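Local coordinates for cytoplasmic protein (Cryptococcus neoformans var. grubii serotype A, PDB 7LPO) that probably hydrolyses the beta-glucosidic bond of steryl glucosides, as a sterylglucosidase of glycosyl hydrolase family 5, at residues 64-69 against 350-355; 199-204 against 289-294; 495-500 against 557-562; 576-581 against 594-599; 711-716 against 728-733. All blocks are in the same frame, centred on the assembly; numbering follows the deposited sequence.

Contact 1: 64-69 against 350-355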
# COMPACT_ATOMS: atom_id res chain seq x y z
N THR A 64 12.37 -23.66 -3.08
CA THR A 64 11.36 -23.80 -2.04
C THR A 64 9.96 -23.59 -2.61
O THR A 64 9.02 -24.29 -2.22
CB THR A 64 11.62 -22.81 -0.90
OG1 THR A 64 11.72 -21.48 -1.42
CG2 THR A 64 12.91 -23.15 -0.17
N ALA A 65 9.81 -22.64 -3.54
CA ALA A 65 8.48 -22.40 -4.11
C ALA A 65 8.07 -23.53 -5.04
O ALA A 65 6.90 -23.93 -5.07
CB ALA A 65 8.47 -21.05 -4.84
N GLU A 66 9.02 -24.08 -5.81
CA GLU A 66 8.69 -25.21 -6.67
C GLU A 66 8.24 -26.41 -5.85
O GLU A 66 7.41 -27.20 -6.31
CB GLU A 66 9.88 -25.60 -7.54
CG GLU A 66 10.25 -24.57 -8.59
CD GLU A 66 9.34 -24.61 -9.81
OE1 GLU A 66 8.28 -25.26 -9.76
OE2 GLU A 66 9.69 -23.97 -10.83
N ALA A 67 8.78 -26.56 -4.64
CA ALA A 67 8.41 -27.64 -3.73
C ALA A 67 7.09 -27.37 -3.03
O ALA A 67 6.67 -28.19 -2.20
CB ALA A 67 9.50 -27.86 -2.69
N GLY A 68 6.43 -26.25 -3.33
CA GLY A 68 5.17 -25.93 -2.70
C GLY A 68 5.28 -25.38 -1.30
O GLY A 68 4.27 -25.33 -0.60
N LYS A 69 6.47 -24.96 -0.88
CA LYS A 69 6.67 -24.44 0.46
C LYS A 69 6.48 -22.93 0.50
O LYS A 69 6.47 -22.24 -0.53
CB LYS A 69 8.07 -24.81 0.96
CG LYS A 69 8.27 -26.31 1.09
CD LYS A 69 9.73 -26.68 1.24
CE LYS A 69 9.88 -28.15 1.64
NZ LYS A 69 11.30 -28.59 1.59
N SER A 350 0.64 -27.68 -15.78
CA SER A 350 -0.62 -28.40 -15.66
C SER A 350 -0.43 -29.78 -15.03
O SER A 350 -1.18 -30.18 -14.13
CB SER A 350 -1.26 -28.56 -17.04
OG SER A 350 -1.47 -27.30 -17.66
N GLY A 351 0.56 -30.54 -15.51
CA GLY A 351 0.69 -31.91 -15.07
C GLY A 351 1.08 -32.04 -13.62
O GLY A 351 0.70 -33.02 -12.96
N LYS A 352 1.85 -31.09 -13.10
CA LYS A 352 2.34 -31.15 -11.73
C LYS A 352 1.33 -30.58 -10.75
O LYS A 352 1.01 -31.22 -9.74
CB LYS A 352 3.66 -30.39 -11.62
CG LYS A 352 4.02 -29.98 -10.21
CD LYS A 352 5.47 -29.51 -10.13
CE LYS A 352 5.77 -28.85 -8.80
NZ LYS A 352 7.06 -28.11 -8.83
N TRP A 353 0.82 -29.37 -11.02
CA TRP A 353 -0.06 -28.69 -10.08
C TRP A 353 -1.51 -29.15 -10.19
O TRP A 353 -2.30 -28.88 -9.29
CB TRP A 353 0.02 -27.17 -10.30
CG TRP A 353 1.42 -26.64 -10.10
CD1 TRP A 353 2.32 -26.30 -11.07
CD2 TRP A 353 2.06 -26.39 -8.85
NE1 TRP A 353 3.48 -25.85 -10.50
CE2 TRP A 353 3.35 -25.90 -9.14
CE3 TRP A 353 1.68 -26.54 -7.52
CZ2 TRP A 353 4.26 -25.55 -8.13
CZ3 TRP A 353 2.57 -26.19 -6.52
CH2 TRP A 353 3.85 -25.70 -6.84
N GLY A 354 -1.88 -29.82 -11.28
CA GLY A 354 -3.14 -30.54 -11.33
C GLY A 354 -4.33 -29.81 -11.93
O GLY A 354 -5.44 -29.91 -11.40
N TRP A 355 -4.13 -29.09 -13.02
CA TRP A 355 -5.24 -28.58 -13.81
C TRP A 355 -5.14 -29.14 -15.22
O TRP A 355 -4.11 -29.69 -15.62
CB TRP A 355 -5.26 -27.04 -13.82
CG TRP A 355 -3.98 -26.40 -14.24
CD1 TRP A 355 -3.46 -26.34 -15.50
CD2 TRP A 355 -3.04 -25.73 -13.39
NE1 TRP A 355 -2.25 -25.67 -15.49
CE2 TRP A 355 -1.97 -25.30 -14.20
CE3 TRP A 355 -2.99 -25.47 -12.02
CZ2 TRP A 355 -0.87 -24.61 -13.69
CZ3 TRP A 355 -1.91 -24.77 -11.51
CH2 TRP A 355 -0.86 -24.36 -12.35
O HOH W 1 6.42 -26.28 -11.05
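Gly68 and Trp353 mark the nearest approach of the two backbones, whose CA atoms there stay 9.5 Å apart, a gap bridged by two long side chains reaching out of the helix 350-353. Lys352 starts with CG anti to the backbone N (chi1 160°) and continues extended, a shape that carries its ammonium across to the end of helix 61-66. There NZ donates to the carbonyl oxygen Glu66 O at 2.7 Å, tilted 27° from the carbonyl plane. The same nitrogen forms a salt bridge with Glu66 OE1, a weak hydrogen bond at 3.2 Å; the two side chains cross at about a right angle. Lysine suits the place because it is long and can serve several acceptors: a water also takes a hydrogen bond from NZ while donating to OE1, and receives a weak one from Trp353 NE1. The other carboxylate oxygen, Glu66 OE2, is bound by the hydroxyls of Tyr162 and Tyr169, fixing the glutamate from its far branch.

Trp353 lies beside the lysine, with Lys352 CE 3.6 Å above one face of the indole and offset toward the rim. The edge of that ring faces the helix end, where CH2 lies 3.9 Å from Ala65 O, near the ring plane. Around it, Trp159 and Tyr162 meet the indole as well. Gly68, at positive phi, turns the chain away in a Schellman motif. The arrangement is thus a surface meeting of two short helices in which a lysine serves the carbonyl-rich C-terminal end of one of them.

Contact 2: 199-204 against 289-294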
# COMPACT_ATOMS: atom_id res chain seq x y z
N TRP A 199 11.90 -1.80 -9.62
CA TRP A 199 10.97 -2.92 -9.48
C TRP A 199 9.60 -2.56 -10.03
O TRP A 199 8.87 -3.43 -10.52
CB TRP A 199 10.88 -3.35 -8.01
CG TRP A 199 10.20 -2.35 -7.13
CD1 TRP A 199 10.80 -1.42 -6.33
CD2 TRP A 199 8.79 -2.18 -6.95
NE1 TRP A 199 9.84 -0.67 -5.67
CE2 TRP A 199 8.60 -1.12 -6.03
CE3 TRP A 199 7.66 -2.83 -7.47
CZ2 TRP A 199 7.35 -0.69 -5.65
CZ3 TRP A 199 6.41 -2.40 -7.08
CH2 TRP A 199 6.27 -1.34 -6.17
N GLY A 200 9.24 -1.27 -9.96
CA GLY A 200 7.91 -0.85 -10.36
C GLY A 200 7.67 -0.92 -11.86
O GLY A 200 6.52 -1.04 -12.30
N THR A 201 8.74 -0.84 -12.66
CA THR A 201 8.61 -0.97 -14.11
C THR A 201 8.18 -2.37 -14.55
O THR A 201 7.81 -2.56 -15.72
CB THR A 201 9.93 -0.60 -14.82
OG1 THR A 201 10.94 -1.59 -14.55
CG2 THR A 201 10.42 0.76 -14.36
N ASN A 202 8.22 -3.35 -13.65
CA ASN A 202 7.74 -4.68 -14.00
C ASN A 202 6.29 -4.64 -14.44
O ASN A 202 5.88 -5.45 -15.28
CB ASN A 202 7.96 -5.64 -12.83
CG ASN A 202 9.40 -6.15 -12.76
OD1 ASN A 202 9.95 -6.63 -13.75
ND2 ASN A 202 10.02 -6.02 -11.62
N TYR A 203 5.51 -3.67 -13.96
CA TYR A 203 4.12 -3.56 -14.40
C TYR A 203 4.01 -3.34 -15.91
O TYR A 203 2.97 -3.67 -16.50
CB TYR A 203 3.39 -2.40 -13.70
CG TYR A 203 2.98 -2.69 -12.27
CD1 TYR A 203 2.05 -3.70 -11.98
CD2 TYR A 203 3.49 -1.95 -11.23
CE1 TYR A 203 1.67 -3.96 -10.67
CE2 TYR A 203 3.11 -2.19 -9.92
CZ TYR A 203 2.21 -3.21 -9.64
OH TYR A 203 1.86 -3.45 -8.32
N THR A 204 5.05 -2.81 -16.54
CA THR A 204 5.05 -2.54 -17.97
C THR A 204 6.09 -3.37 -18.70
O THR A 204 6.59 -2.97 -19.75
CB THR A 204 5.26 -1.04 -18.25
OG1 THR A 204 6.47 -0.58 -17.65
CG2 THR A 204 4.10 -0.22 -17.69
N GLN A 289 2.63 7.44 -19.49
CA GLN A 289 3.13 6.44 -18.55
C GLN A 289 4.21 7.08 -17.70
O GLN A 289 5.29 7.40 -18.20
CB GLN A 289 3.67 5.21 -19.30
CG GLN A 289 4.34 4.19 -18.40
CD GLN A 289 4.88 2.98 -19.18
OE1 GLN A 289 4.24 2.46 -20.10
NE2 GLN A 289 6.07 2.55 -18.81
N GLN A 290 3.94 7.30 -16.41
CA GLN A 290 4.82 8.15 -15.62
C GLN A 290 6.06 7.42 -15.11
O GLN A 290 7.04 8.08 -14.75
CB GLN A 290 4.05 8.75 -14.44
CG GLN A 290 4.37 10.23 -14.15
CD GLN A 290 4.38 11.11 -15.39
OE1 GLN A 290 3.37 11.24 -16.09
NE2 GLN A 290 5.53 11.72 -15.67
N LEU A 291 6.04 6.09 -15.07
CA LEU A 291 7.16 5.31 -14.57
C LEU A 291 7.90 4.65 -15.73
O LEU A 291 7.44 3.66 -16.30
CB LEU A 291 6.69 4.26 -13.57
CG LEU A 291 7.82 3.47 -12.91
CD1 LEU A 291 8.94 4.39 -12.49
CD2 LEU A 291 7.29 2.67 -11.73
N LYS A 292 9.05 5.22 -16.08
CA LYS A 292 9.99 4.60 -17.00
C LYS A 292 11.38 4.70 -16.39
O LYS A 292 11.80 5.79 -15.98
CB LYS A 292 9.97 5.27 -18.37
CG LYS A 292 8.59 5.45 -18.95
CD LYS A 292 8.65 6.19 -20.27
CE LYS A 292 7.80 7.45 -20.23
NZ LYS A 292 7.48 7.94 -21.59
N LYS A 293 12.08 3.58 -16.33
CA LYS A 293 13.43 3.58 -15.80
C LYS A 293 14.12 2.31 -16.24
O LYS A 293 13.53 1.23 -16.19
CB LYS A 293 13.45 3.69 -14.27
CG LYS A 293 14.84 3.52 -13.69
CD LYS A 293 14.99 4.27 -12.38
CE LYS A 293 16.45 4.39 -12.01
NZ LYS A 293 16.63 4.94 -10.64
N GLY A 294 15.37 2.45 -16.67
CA GLY A 294 16.11 1.33 -17.19
C GLY A 294 15.60 0.94 -18.56
O GLY A 294 14.85 1.70 -19.21
O HOH W 2 6.38 1.24 -15.53
O HOH W 3 8.16 0.52 -19.03
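Leu291 meets Gly200 and Thr201 through its branched end: chi1 of -176° puts CG anti to the backbone N, and CD2, set by chi2, lies against Gly200. In Thr201, chi1 of 69° sets OG1 between N and the carbonyl carbon, where it bonds to Ile198 O, and leaves the methyl CG2 to face the partner segment. Leu291 CD2 rests 3.6 Å from Gly200 C, and the absence of a side chain on Gly200 gives this methyl its seat. Thr201 CG2 lies 4.0 Å from Leu291 CG and also comes within 3.6 Å of Lys293 O, a threonine thus offering a methyl outward and a hydroxyl to its own turn.

Farther along, Thr204 and Gln289 reach toward each other tip to tip, Thr204 CG2 touching Gln289 CD at 3.6 Å. The glutamine amide is held by its own loop: NE2 donates to Leu291 O at 3.1 Å, almost straight at 170°. One water donates to that same Leu291 O and is hydrogen-bonded to Thr204 OG1, linking the segments. Methyl contacts therefore supply the close fit between turn and loop, while solvent carries polar linkage across a partly buried boundary.

Contact 3: 495-500 against 557-562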
# COMPACT_ATOMS: atom_id res chain seq x y z
N LYS A 495 2.58 23.11 1.09
CA LYS A 495 1.21 23.48 0.73
C LYS A 495 0.74 22.73 -0.50
O LYS A 495 -0.42 22.32 -0.59
CB LYS A 495 1.13 24.99 0.51
CG LYS A 495 -0.27 25.51 0.23
CD LYS A 495 -0.26 27.04 0.15
CE LYS A 495 -1.65 27.61 -0.16
NZ LYS A 495 -1.60 28.62 -1.27
N MET A 496 1.65 22.52 -1.46
CA MET A 496 1.29 21.82 -2.68
C MET A 496 0.95 20.36 -2.40
O MET A 496 -0.06 19.85 -2.90
CB MET A 496 2.43 21.94 -3.68
CG MET A 496 2.15 21.33 -5.02
SD MET A 496 2.77 19.65 -5.06
CE MET A 496 4.53 19.94 -5.16
N ILE A 497 1.76 19.68 -1.58
CA ILE A 497 1.49 18.28 -1.28
C ILE A 497 0.21 18.14 -0.47
O ILE A 497 -0.58 17.22 -0.69
CB ILE A 497 2.71 17.64 -0.58
CG1 ILE A 497 3.91 17.78 -1.51
CG2 ILE A 497 2.42 16.18 -0.23
CD1 ILE A 497 5.02 16.81 -1.27
N GLN A 498 -0.02 19.06 0.46
CA GLN A 498 -1.29 19.05 1.18
C GLN A 498 -2.46 19.23 0.21
O GLN A 498 -3.53 18.64 0.41
CB GLN A 498 -1.29 20.15 2.24
CG GLN A 498 -2.45 20.09 3.19
CD GLN A 498 -2.35 21.15 4.27
OE1 GLN A 498 -2.87 22.24 4.12
NE2 GLN A 498 -1.67 20.82 5.36
N GLY A 499 -2.27 20.04 -0.83
CA GLY A 499 -3.30 20.16 -1.85
C GLY A 499 -3.53 18.88 -2.63
O GLY A 499 -4.67 18.58 -3.01
N GLU A 500 -2.47 18.10 -2.86
CA GLU A 500 -2.65 16.82 -3.52
C GLU A 500 -3.50 15.87 -2.69
O GLU A 500 -4.36 15.16 -3.22
CB GLU A 500 -1.29 16.19 -3.83
CG GLU A 500 -0.51 16.88 -4.93
CD GLU A 500 0.74 16.10 -5.34
OE1 GLU A 500 1.78 16.26 -4.68
OE2 GLU A 500 0.68 15.34 -6.32
N MET A 557 3.43 14.04 6.31
CA MET A 557 2.49 13.97 7.43
C MET A 557 1.66 15.25 7.55
O MET A 557 0.46 15.20 7.84
CB MET A 557 3.25 13.70 8.73
CG MET A 557 3.86 12.31 8.84
SD MET A 557 2.63 11.00 8.74
CE MET A 557 2.87 10.45 7.05
N ASN A 558 2.29 16.41 7.38
CA ASN A 558 1.53 17.66 7.40
C ASN A 558 0.45 17.67 6.32
O ASN A 558 -0.60 18.28 6.50
CB ASN A 558 2.47 18.85 7.21
CG ASN A 558 1.73 20.20 7.16
OD1 ASN A 558 1.19 20.66 8.17
ND2 ASN A 558 1.72 20.83 6.00
N ALA A 559 0.68 16.95 5.22
CA ALA A 559 -0.28 16.96 4.12
C ALA A 559 -1.57 16.26 4.51
O ALA A 559 -2.63 16.56 3.95
CB ALA A 559 0.34 16.31 2.88
N CYS A 560 -1.51 15.35 5.48
CA CYS A 560 -2.71 14.72 6.02
C CYS A 560 -3.36 15.55 7.12
O CYS A 560 -4.43 15.18 7.60
CB CYS A 560 -2.38 13.33 6.54
SG CYS A 560 -1.61 12.30 5.28
N ASP A 561 -2.73 16.65 7.52
CA ASP A 561 -3.28 17.57 8.51
C ASP A 561 -3.97 18.72 7.76
O ASP A 561 -4.70 18.44 6.81
CB ASP A 561 -2.18 18.00 9.47
CG ASP A 561 -1.78 16.92 10.46
OD1 ASP A 561 -2.47 15.88 10.53
OD2 ASP A 561 -0.77 17.13 11.18
N GLY A 562 -3.74 19.98 8.12
CA GLY A 562 -4.41 21.08 7.46
C GLY A 562 -5.91 20.90 7.53
O GLY A 562 -6.46 20.45 8.54
O HOH W 4 -1.20 22.20 8.08
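The two flat groups here are the carboxamides of Gln498 and Asn558, their planes 39° apart. At the edge of the Gln498 amide, close to its plane, lies the backbone oxygen Asn558 O, while Gly562 CA lies over one face of the amide, 3.5 Å from NE2. Gly562, at positive phi and with no side chain, lets the glutamine amide come this close.

Gln498 gets there by an extended chain, with CG anti to the backbone N (chi1 -170°). Its NE2 donates to Asn558 O at 3.0 Å, with an N-H...O angle of 153°, and arrives above the carbonyl plane. Asp561 N, three residues on, binds the same oxygen from the opposite face, so two donors grip one carbonyl. The neighbouring amide nitrogens, Gln498 NE2 and Asn558 ND2, are both donors and do not bond; a water accepts from NE2 and lies within hydrogen-bonding distance of Asn558 OD1.

Next to the amides the backbones come very close, Gln498 CA lying 3.7 Å from Ala559 CA. Such closeness requires a small residue: Ala559 CB packs 3.6 Å from Gln498 CA and 3.7 Å from Ile497 CG2, and CG of Gln498 lies against Ala559 O. Asn564 ND2 bonds both Gln498 O and Ala559 O, while Asp561 turns to Arg39 and Arg667. Helices 490-512 and 547-559 are therefore joined by a close alanine seat and by a glutamine that supplies a donor to the backbone carbonyl of Asn558, which keeps that polar atom satisfied within a buried interface.

Contact 4: 576-581 against 594-599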
# COMPACT_ATOMS: atom_id res chain seq x y z
N ASP A 576 12.74 -6.27 10.94
CA ASP A 576 14.06 -6.77 10.55
C ASP A 576 14.76 -5.88 9.53
O ASP A 576 15.70 -6.32 8.86
CB ASP A 576 13.94 -8.21 10.02
CG ASP A 576 13.14 -8.30 8.74
OD1 ASP A 576 12.64 -7.27 8.25
OD2 ASP A 576 13.00 -9.43 8.21
N ASN A 577 14.34 -4.62 9.41
CA ASN A 577 15.04 -3.67 8.56
C ASN A 577 16.50 -3.53 9.00
O ASN A 577 16.81 -3.51 10.19
CB ASN A 577 14.33 -2.32 8.59
CG ASN A 577 15.14 -1.19 7.96
OD1 ASN A 577 16.12 -0.72 8.54
ND2 ASN A 577 14.74 -0.76 6.78
N VAL A 578 17.40 -3.44 8.03
CA VAL A 578 18.82 -3.21 8.29
C VAL A 578 19.32 -2.16 7.31
O VAL A 578 18.76 -1.96 6.23
CB VAL A 578 19.67 -4.49 8.17
CG1 VAL A 578 19.49 -5.38 9.39
CG2 VAL A 578 19.31 -5.24 6.90
N HIS A 579 20.42 -1.50 7.69
CA HIS A 579 20.98 -0.45 6.83
C HIS A 579 21.46 -1.02 5.50
O HIS A 579 21.32 -0.37 4.45
CB HIS A 579 22.14 0.26 7.53
CG HIS A 579 21.72 1.11 8.68
ND1 HIS A 579 22.62 1.71 9.52
CD2 HIS A 579 20.49 1.45 9.13
CE1 HIS A 579 21.97 2.37 10.46
NE2 HIS A 579 20.67 2.25 10.23
N GLU A 580 22.07 -2.20 5.52
CA GLU A 580 22.68 -2.73 4.30
C GLU A 580 21.63 -3.05 3.25
O GLU A 580 21.79 -2.71 2.07
CB GLU A 580 23.50 -3.97 4.64
CG GLU A 580 24.23 -4.56 3.45
CD GLU A 580 25.08 -5.75 3.82
OE1 GLU A 580 25.05 -6.18 4.99
OE2 GLU A 580 25.78 -6.26 2.92
N TRP A 581 20.54 -3.72 3.64
CA TRP A 581 19.53 -4.16 2.68
C TRP A 581 18.18 -3.48 2.87
O TRP A 581 17.21 -3.85 2.19
CB TRP A 581 19.37 -5.68 2.77
CG TRP A 581 20.61 -6.40 2.45
CD1 TRP A 581 21.44 -7.03 3.33
CD2 TRP A 581 21.20 -6.57 1.15
NE1 TRP A 581 22.50 -7.58 2.66
CE2 TRP A 581 22.37 -7.32 1.33
CE3 TRP A 581 20.83 -6.17 -0.13
CZ2 TRP A 581 23.19 -7.67 0.26
CZ3 TRP A 581 21.64 -6.51 -1.18
CH2 TRP A 581 22.82 -7.25 -0.98
N SER A 594 14.61 0.58 13.00
CA SER A 594 15.64 -0.36 12.59
C SER A 594 16.54 -0.67 13.77
O SER A 594 16.95 0.25 14.49
CB SER A 594 16.48 0.18 11.43
OG SER A 594 17.56 -0.70 11.13
N VAL A 595 16.86 -1.95 13.96
CA VAL A 595 17.81 -2.33 15.00
C VAL A 595 19.16 -1.66 14.77
O VAL A 595 19.88 -1.36 15.73
CB VAL A 595 17.97 -3.86 15.08
CG1 VAL A 595 16.67 -4.52 15.46
CG2 VAL A 595 18.49 -4.39 13.75
N ASP A 596 19.53 -1.43 13.51
CA ASP A 596 20.81 -0.77 13.23
C ASP A 596 20.85 0.68 13.72
O ASP A 596 21.92 1.29 13.74
CB ASP A 596 21.10 -0.80 11.73
CG ASP A 596 21.60 -2.16 11.25
OD1 ASP A 596 22.02 -2.98 12.10
OD2 ASP A 596 21.59 -2.41 10.03
N ASP A 597 19.72 1.23 14.14
CA ASP A 597 19.68 2.58 14.69
C ASP A 597 19.60 2.58 16.21
O ASP A 597 19.45 3.65 16.82
CB ASP A 597 18.51 3.36 14.09
CG ASP A 597 18.82 3.86 12.70
OD1 ASP A 597 19.56 4.85 12.58
OD2 ASP A 597 18.36 3.24 11.71
N LYS A 598 19.77 1.42 16.84
CA LYS A 598 19.79 1.34 18.30
C LYS A 598 21.13 1.80 18.85
O LYS A 598 22.17 1.70 18.20
CB LYS A 598 19.50 -0.10 18.74
CG LYS A 598 18.02 -0.48 18.63
CD LYS A 598 17.78 -1.90 19.13
CE LYS A 598 17.19 -1.90 20.53
NZ LYS A 598 15.89 -2.65 20.58
N GLU A 599 21.08 2.32 20.08
CA GLU A 599 22.25 2.85 20.77
C GLU A 599 22.98 3.88 19.92
O GLU A 599 22.84 5.09 20.12
CB GLU A 599 23.21 1.73 21.17
CG GLU A 599 22.73 0.88 22.33
CD GLU A 599 22.01 -0.39 21.87
OE1 GLU A 599 22.56 -1.11 21.01
OE2 GLU A 599 20.90 -0.66 22.37
O HOH W 5 15.49 -3.94 12.33
O HOH W 6 23.34 -3.33 7.88
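Carboxylates of Asp596 and Asp597 take both hydrogen bonds from N-H groups of His579. The backbone donor His579 N meets Asp596 OD2 at 2.8 Å on its anti lone pair, nearly straight at 170°. The ring donor NE2 reaches Asp597 OD2 at 2.9 Å; this partner lies in the imidazole plane, whereas the histidine comes from above the carboxylate plane. Asp597 is further held by a salt bridge to Arg660 and a hydrogen bond to Tyr546.

Hydroxyl bonding supports the neighbouring turn. Ser594 OG, anti to its own backbone N (chi1 174°), accepts from Asp596 N, which makes an ST turn, and donates across to Asn577 O at 3.1 Å.

The nonpolar part is a CH-pi contact: Asp596 CB stands 3.4 Å from the centroid of the His579 ring, over its centre, so one aspartate packs and binds at once. Tyr534 stacks with the same imidazole.

Water adds two links, one joining Asn577 O to Val595 N, the other Glu580 N to Asp596 OD2. Short acidic side chains on a 3-10 turn can thus fix both the backbone and the ring of one histidine, setting the orientation of the ring, with NE2 the hydrogen-bond donor to Asp597.

Contact 5: 711-716 against 728-733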
# COMPACT_ATOMS: atom_id res chain seq x y z
N LEU A 711 -1.06 13.55 22.85
CA LEU A 711 0.06 14.48 22.92
C LEU A 711 1.35 13.71 23.18
O LEU A 711 1.56 13.20 24.30
CB LEU A 711 -0.16 15.52 24.02
CG LEU A 711 -1.37 16.44 23.86
CD1 LEU A 711 -1.53 17.27 25.13
CD2 LEU A 711 -1.25 17.34 22.65
N PRO A 712 2.25 13.59 22.20
CA PRO A 712 3.38 12.67 22.35
C PRO A 712 4.46 13.20 23.29
O PRO A 712 4.87 14.36 23.21
CB PRO A 712 3.92 12.52 20.92
CG PRO A 712 3.51 13.80 20.23
CD PRO A 712 2.21 14.23 20.87
N PHE A 713 4.92 12.32 24.18
CA PHE A 713 6.13 12.58 24.95
C PHE A 713 7.28 13.00 24.05
O PHE A 713 8.16 13.77 24.46
CB PHE A 713 6.56 11.33 25.73
CG PHE A 713 5.67 10.97 26.88
CD1 PHE A 713 5.09 11.95 27.67
CD2 PHE A 713 5.42 9.65 27.17
CE1 PHE A 713 4.28 11.61 28.74
CE2 PHE A 713 4.61 9.30 28.22
CZ PHE A 713 4.04 10.28 29.01
N VAL A 714 7.33 12.46 22.83
CA VAL A 714 8.39 12.76 21.88
C VAL A 714 8.57 14.26 21.71
O VAL A 714 9.69 14.75 21.54
CB VAL A 714 8.10 12.07 20.54
CG1 VAL A 714 8.80 12.77 19.41
CG2 VAL A 714 8.48 10.61 20.59
N HIS A 715 7.46 15.02 21.74
CA HIS A 715 7.51 16.46 21.55
C HIS A 715 7.24 17.27 22.81
O HIS A 715 7.66 18.43 22.88
CB HIS A 715 6.48 16.91 20.50
CG HIS A 715 6.79 16.44 19.12
ND1 HIS A 715 7.77 17.03 18.34
CD2 HIS A 715 6.28 15.43 18.38
CE1 HIS A 715 7.83 16.41 17.17
NE2 HIS A 715 6.94 15.43 17.18
N TYR A 716 6.53 16.71 23.79
CA TYR A 716 5.96 17.49 24.87
C TYR A 716 6.40 17.02 26.26
O TYR A 716 5.94 17.58 27.26
CB TYR A 716 4.43 17.47 24.77
CG TYR A 716 3.89 18.12 23.51
CD1 TYR A 716 4.01 19.49 23.30
CD2 TYR A 716 3.24 17.37 22.54
CE1 TYR A 716 3.52 20.09 22.15
CE2 TYR A 716 2.73 17.97 21.39
CZ TYR A 716 2.88 19.33 21.20
OH TYR A 716 2.38 19.92 20.07
N ALA A 728 11.35 10.13 37.48
CA ALA A 728 11.94 9.51 36.30
C ALA A 728 10.85 9.03 35.34
O ALA A 728 11.15 8.54 34.24
CB ALA A 728 12.85 8.35 36.70
N GLN A 729 9.60 9.17 35.76
CA GLN A 729 8.47 8.87 34.90
C GLN A 729 8.28 9.97 33.87
O GLN A 729 8.41 11.16 34.18
CB GLN A 729 7.21 8.71 35.74
CG GLN A 729 6.62 7.32 35.69
CD GLN A 729 5.20 7.26 36.22
OE1 GLN A 729 4.94 7.69 37.35
NE2 GLN A 729 4.28 6.73 35.41
N LEU A 730 7.94 9.58 32.64
CA LEU A 730 7.69 10.54 31.59
C LEU A 730 6.42 11.33 31.91
O LEU A 730 5.44 10.77 32.40
CB LEU A 730 7.56 9.85 30.24
CG LEU A 730 8.86 9.24 29.73
CD1 LEU A 730 8.65 8.40 28.48
CD2 LEU A 730 9.87 10.35 29.45
N SER A 731 6.46 12.63 31.66
CA SER A 731 5.35 13.50 32.03
C SER A 731 5.32 14.71 31.10
O SER A 731 6.37 15.27 30.75
CB SER A 731 5.47 13.93 33.50
OG SER A 731 4.68 15.06 33.79
N LEU A 732 4.11 15.09 30.70
CA LEU A 732 3.93 16.24 29.83
C LEU A 732 4.17 17.53 30.59
O LEU A 732 3.75 17.68 31.75
CB LEU A 732 2.53 16.25 29.23
CG LEU A 732 2.18 15.17 28.20
CD1 LEU A 732 0.71 15.32 27.79
CD2 LEU A 732 3.05 15.24 27.00
N ASP A 733 4.84 18.47 29.94
CA ASP A 733 5.08 19.82 30.46
C ASP A 733 4.64 20.79 29.37
O ASP A 733 5.45 21.25 28.57
CB ASP A 733 6.56 20.01 30.85
CG ASP A 733 6.80 21.32 31.59
OD1 ASP A 733 5.82 21.96 32.01
OD2 ASP A 733 7.98 21.72 31.77
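Within the family 5 C-terminal domain, the loop leading into strand 734-738 lies against the short helix 713-716, and Leu732 touches Leu711, Phe713 and Tyr716. Its methyl CD2 comes 3.4 Å from Tyr716 CB and 3.9 Å from Phe713 CD1, while CD1 lies 3.9 Å from Leu711 CB. The branched end of leucine suits this spot, since CD2 packs on Phe713 and Tyr716 of the helix and CD1 on Leu711, in the loop before it. Leu732 crosses the side chains of both Leu711 and Phe713 at about a right angle.

Phe713 offers a ring face to Leu730, whose CB stands 3.6 Å from the centroid in a CH-pi contact. Its chi1 of -71° sets CG anti to the carbonyl carbon, and the ring beyond it lies against Leu730; Pro712, with no N-H to give, sits at the N-cap. Strand 734-738 is an outermost strand of a four-stranded antiparallel sheet, and the chain is tied to the helix just before entering it. Asp733 N donates to Tyr716 O at 3.0 Å, nearly along the C=O axis, with an N-H...O angle of 174°. Leu732 CA adds a weaker C-H...O contact to the same carbonyl oxygen, 3.5 Å from it.

In the fold
Along the chain contact 2 falls between the two segments of contact 1, while contacts 3, 4 and 5 follow in series, each closing before the next opens. Contacts 1 and 5 are farthest apart, their centres about 55 Å from each other on opposite sides of the chain's centre. Contacts 3 and 5 approach most closely, about 9 Å between nearest atoms, and none touch. Strand 567-570 lies between the segments of contact 3 and those of contact 4: it follows helix 547-559 and leads into the loop holding 576-581 and 594-599. Contacts 1 to 4 lie in the part expected, from the family, to be a (beta/alpha)8 barrel and its loops, and contact 5 in the C-terminal beta domain.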